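Local atomic coordinates of beta-glucoside phosphorylase BglX (PDB entry 5VQE), a protein that probably cleaves beta-glucosides with phosphate in place of water, releasing glucose 1-phosphate, as a phosphorylase of glycoside hydrolase family 3. Residues A90-R95 and W143-I148. Sequence-based numbering, arbitrary orientation.
Sequences ACNLER and WTYEPI. With G2F (2-deoxy-2-fluoro-alpha-D-glucopyranose), chain B.
Ala90 and Cys91 run parallel to Trp143 and Thr144 on the neighbouring strand. Tyr145 N donates a nearly straight hydrogen bond to Cys91 O (3.1 Å, 166° at the hydrogen), while Cys91 N reaches Trp143 O only weakly. The backbone of Glu146 bonds on to Thr191 of strand 191-195.

Ala90 CB sits over one face of the Tyr145 ring, displaced toward the hydroxyl end, and lies 3.4 Å from Tyr145 CZ in a CH-pi contact. The edge of the Tyr145 ring points at a face of the Trp143 indole, CE1 over its centre.

Glu146, bent at CD (chi2 -77°), brings OE2 to 3.6 Å from Asn92 CA and C and from Glu94 CB, and its CG within 3.3 Å of Leu93 O. Glu94 runs out extended, its carboxylate plane almost perpendicular to that of Glu146. One water donates to both Glu94 OE2 and Glu146 OE2, which would ease the repulsion between the acids; Arg163 and Lys193 respectively form salt bridges with those oxygens, and Arg95 NE pairs with Glu94 OE1 at 2.8 Å.

Asn92, its side-chain amide at the edge of the Tyr145 ring, lies against O4 and O6 of the bound 2-fluoroglucose. Lys193, Arg163 and His194 hydrogen-bond the sugar. Asn92 and Tyr145 lie just past the C-terminal ends of two adjacent parallel strands, the usual site of a TIM-barrel pocket.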
ATOM      1  N   ALA A  90      -1.261   6.036  12.936  1.00 10.50           N
ATOM      2  CA  ALA A  90      -1.271   5.181  11.762  1.00 12.21           C
ATOM      3  C   ALA A  90      -0.089   5.469  10.841  1.00 11.56           C
ATOM      4  O   ALA A  90       0.556   6.518  10.918  1.00 10.64           O
ATOM      5  CB  ALA A  90      -2.580   5.359  10.988  1.00 13.20           C
ATOM      6  N   CYS A  91       0.189   4.501   9.968  1.00 10.26           N
ATOM      7  CA  CYS A  91       1.244   4.618   8.970  1.00 11.08           C
ATOM      8  C   CYS A  91       0.948   3.634   7.839  1.00 11.02           C
ATOM      9  O   CYS A  91       0.439   2.533   8.087  1.00 10.35           O
ATOM     10  CB  CYS A  91       2.622   4.337   9.597  1.00 12.18           C
ATOM     11  SG  CYS A  91       4.050   4.930   8.637  1.00 13.59           S
ATOM     12  N   ASN A  92       1.278   4.033   6.604  1.00 10.44           N
ATOM     13  CA  ASN A  92       1.173   3.162   5.430  1.00 10.25           C
ATOM     14  C   ASN A  92       2.420   2.276   5.343  1.00 11.96           C
ATOM     15  O   ASN A  92       3.250   2.403   4.440  1.00 13.57           O
ATOM     16  CB  ASN A  92       1.028   3.977   4.144  1.00 12.49           C
ATOM     17  CG  ASN A  92      -0.332   4.635   3.993  1.00 13.27           C
ATOM     18  OD1 ASN A  92      -0.442   5.855   3.767  1.00 13.68           O
ATOM     19  ND2 ASN A  92      -1.369   3.832   4.065  1.00  7.39           N
ATOM     20  N   LEU A  93       2.534   1.342   6.290  1.00 10.89           N
ATOM     21  CA  LEU A  93       3.687   0.439   6.335  1.00 12.49           C
ATOM     22  C   LEU A  93       3.413  -0.748   5.413  1.00 12.36           C
ATOM     23  O   LEU A  93       3.053  -1.844   5.837  1.00 13.24           O
ATOM     24  CB  LEU A  93       3.969   0.004   7.764  1.00 11.35           C
ATOM     25  CG  LEU A  93       4.400   1.127   8.701  1.00 10.43           C
ATOM     26  CD1 LEU A  93       3.983   0.805  10.125  1.00 10.83           C
ATOM     27  CD2 LEU A  93       5.909   1.359   8.612  1.00 15.37           C
ATOM     28  N   GLU A  94       3.623  -0.512   4.119  1.00 10.85           N
ATOM     29  CA  GLU A  94       3.221  -1.427   3.061  1.00 12.98           C
ATOM     30  C   GLU A  94       4.290  -2.464   2.728  1.00 12.05           C
ATOM     31  O   GLU A  94       3.955  -3.609   2.414  1.00 12.19           O
ATOM     32  CB  GLU A  94       2.882  -0.610   1.810  1.00 15.90           C
ATOM     33  CG  GLU A  94       2.363  -1.392   0.631  1.00 13.01           C
ATOM     34  CD  GLU A  94       2.177  -0.498  -0.580  1.00 22.25           C
ATOM     35  OE1 GLU A  94       3.119  -0.394  -1.400  1.00 17.91           O
ATOM     36  OE2 GLU A  94       1.103   0.134  -0.686  1.00 17.61           O
ATOM     37  N   ARG A  95       5.569  -2.085   2.795  1.00 11.17           N
ATOM     38  CA  ARG A  95       6.664  -2.894   2.268  1.00 11.76           C
ATOM     39  C   ARG A  95       7.751  -3.143   3.304  1.00 12.58           C
ATOM     40  O   ARG A  95       8.869  -3.548   2.942  1.00 12.89           O
ATOM     41  CB  ARG A  95       7.263  -2.217   1.037  1.00 11.22           C
ATOM     42  CG  ARG A  95       6.199  -1.838   0.040  1.00 14.38           C
ATOM     43  CD  ARG A  95       6.767  -1.421  -1.285  1.00 16.86           C
ATOM     44  NE  ARG A  95       5.686  -1.050  -2.188  1.00 15.65           N
ATOM     45  CZ  ARG A  95       5.809  -0.913  -3.501  1.00 20.18           C
ATOM     46  NH1 ARG A  95       6.985  -1.108  -4.100  1.00 15.90           N
ATOM     47  NH2 ARG A  95       4.741  -0.577  -4.213  1.00 16.38           N
ATOM     48  N   TRP A 143      -1.031   1.417  14.384  1.00  9.90           N
ATOM     49  CA  TRP A 143      -2.068   1.143  13.391  1.00 12.51           C
ATOM     50  C   TRP A 143      -1.413   1.175  12.016  1.00 11.02           C
ATOM     51  O   TRP A 143      -0.944   2.229  11.589  1.00 11.81           O
ATOM     52  CB  TRP A 143      -3.174   2.190  13.492  1.00 13.14           C
ATOM     53  CG  TRP A 143      -4.430   1.922  12.722  1.00 12.60           C
ATOM     54  CD1 TRP A 143      -4.786   0.774  12.066  1.00 11.73           C
ATOM     55  CD2 TRP A 143      -5.514   2.837  12.545  1.00 12.09           C
ATOM     56  NE1 TRP A 143      -6.031   0.927  11.490  1.00 13.22           N
ATOM     57  CE2 TRP A 143      -6.494   2.187  11.774  1.00 11.55           C
ATOM     58  CE3 TRP A 143      -5.750   4.149  12.968  1.00 11.85           C
ATOM     59  CZ2 TRP A 143      -7.690   2.812  11.410  1.00 13.77           C
ATOM     60  CZ3 TRP A 143      -6.931   4.765  12.599  1.00 12.36           C
ATOM     61  CH2 TRP A 143      -7.889   4.091  11.844  1.00 10.70           C
ATOM     62  N   THR A 144      -1.359   0.042  11.327  1.00  8.79           N
ATOM     63  CA  THR A 144      -0.873   0.019   9.953  1.00 10.60           C
ATOM     64  C   THR A 144      -2.070  -0.076   9.022  1.00 11.86           C
ATOM     65  O   THR A 144      -2.975  -0.889   9.245  1.00  9.24           O
ATOM     66  CB  THR A 144       0.108  -1.124   9.689  1.00  9.68           C
ATOM     67  OG1 THR A 144       0.618  -0.992   8.359  1.00  9.77           O
ATOM     68  CG2 THR A 144      -0.536  -2.491   9.831  1.00 10.11           C
ATOM     69  N   TYR A 145      -2.095   0.798   8.018  1.00 10.08           N
ATOM     70  CA  TYR A 145      -3.167   0.817   7.032  1.00  8.90           C
ATOM     71  C   TYR A 145      -2.933  -0.283   6.001  1.00  9.41           C
ATOM     72  O   TYR A 145      -2.845  -0.011   4.802  1.00 11.26           O
ATOM     73  CB  TYR A 145      -3.236   2.183   6.343  1.00 11.68           C
ATOM     74  CG  TYR A 145      -3.830   3.323   7.140  1.00 10.84           C
ATOM     75  CD1 TYR A 145      -4.805   3.110   8.107  1.00 11.34           C
ATOM     76  CD2 TYR A 145      -3.442   4.633   6.879  1.00 12.62           C
ATOM     77  CE1 TYR A 145      -5.365   4.169   8.800  1.00 11.73           C
ATOM     78  CE2 TYR A 145      -4.000   5.694   7.562  1.00 13.69           C
ATOM     79  CZ  TYR A 145      -4.959   5.462   8.516  1.00 12.42           C
ATOM     80  OH  TYR A 145      -5.501   6.541   9.186  1.00 14.54           O
ATOM     81  N   GLU A 146      -2.776  -1.514   6.468  1.00 10.54           N
ATOM     82  CA  GLU A 146      -2.478  -2.665   5.627  1.00 11.66           C
ATOM     83  C   GLU A 146      -3.018  -3.901   6.332  1.00 10.57           C
ATOM     84  O   GLU A 146      -3.189  -3.891   7.554  1.00  9.58           O
ATOM     85  CB  GLU A 146      -0.970  -2.814   5.397  1.00 10.20           C
ATOM     86  CG  GLU A 146      -0.178  -1.526   5.188  1.00 12.24           C
ATOM     87  CD  GLU A 146      -0.321  -0.914   3.809  1.00 13.84           C
ATOM     88  OE1 GLU A 146      -0.714  -1.624   2.856  1.00 14.12           O
ATOM     89  OE2 GLU A 146      -0.021   0.299   3.680  1.00 13.96           O
ATOM     90  N   PRO A 147      -3.243  -5.002   5.602  1.00 10.11           N
ATOM     91  CA  PRO A 147      -2.866  -5.333   4.227  1.00 12.47           C
ATOM     92  C   PRO A 147      -3.880  -4.992   3.148  1.00 13.92           C
ATOM     93  O   PRO A 147      -5.088  -4.910   3.362  1.00 10.96           O
ATOM     94  CB  PRO A 147      -2.692  -6.846   4.289  1.00 12.81           C
ATOM     95  CG  PRO A 147      -3.777  -7.263   5.225  1.00 11.74           C
ATOM     96  CD  PRO A 147      -3.832  -6.171   6.284  1.00 10.51           C
ATOM     97  N   ILE A 148      -3.331  -4.809   1.959  1.00 11.20           N
ATOM     98  CA  ILE A 148      -4.114  -4.618   0.748  1.00 10.43           C
ATOM     99  C   ILE A 148      -4.613  -5.974   0.277  1.00 11.03           C
ATOM    100  O   ILE A 148      -3.814  -6.873  -0.015  1.00 10.13           O
ATOM    101  CB  ILE A 148      -3.273  -3.930  -0.335  1.00  9.98           C
ATOM    102  CG1 ILE A 148      -2.992  -2.485   0.094  1.00 12.00           C
ATOM    103  CG2 ILE A 148      -3.979  -3.958  -1.697  1.00 10.13           C
ATOM    104  CD1 ILE A 148      -1.950  -1.794  -0.728  1.00 13.71           C
TER
HETATM  105  C1  G2F B 601      -6.057   6.438   0.668  1.00 13.43           C
HETATM  106  C2  G2F B 601      -5.316   5.242  -0.012  1.00 16.96           C
HETATM  107  C3  G2F B 601      -4.946   4.213   1.098  1.00 11.41           C
HETATM  108  C4  G2F B 601      -4.120   4.946   2.199  1.00 13.57           C
HETATM  109  C5  G2F B 601      -4.983   6.132   2.750  1.00 12.95           C
HETATM  110  C6  G2F B 601      -4.174   6.965   3.821  1.00 13.96           C
HETATM  111  O3  G2F B 601      -4.082   3.265   0.528  1.00 11.73           O
HETATM  112  O4  G2F B 601      -3.945   4.045   3.260  1.00  9.24           O
HETATM  113  O5  G2F B 601      -5.263   7.015   1.676  1.00 12.31           O
HETATM  114  O6  G2F B 601      -2.940   7.322   3.265  1.00 14.50           O
HETATM  115  F2  G2F B 601      -6.129   4.643  -0.910  1.00 13.36           F
HETATM  116  O   HOH W   1      -0.261   1.418   1.225  1.00 13.22           O
HETATM  117  O   HOH W   2       1.400  -4.343   3.083  1.00 19.20           O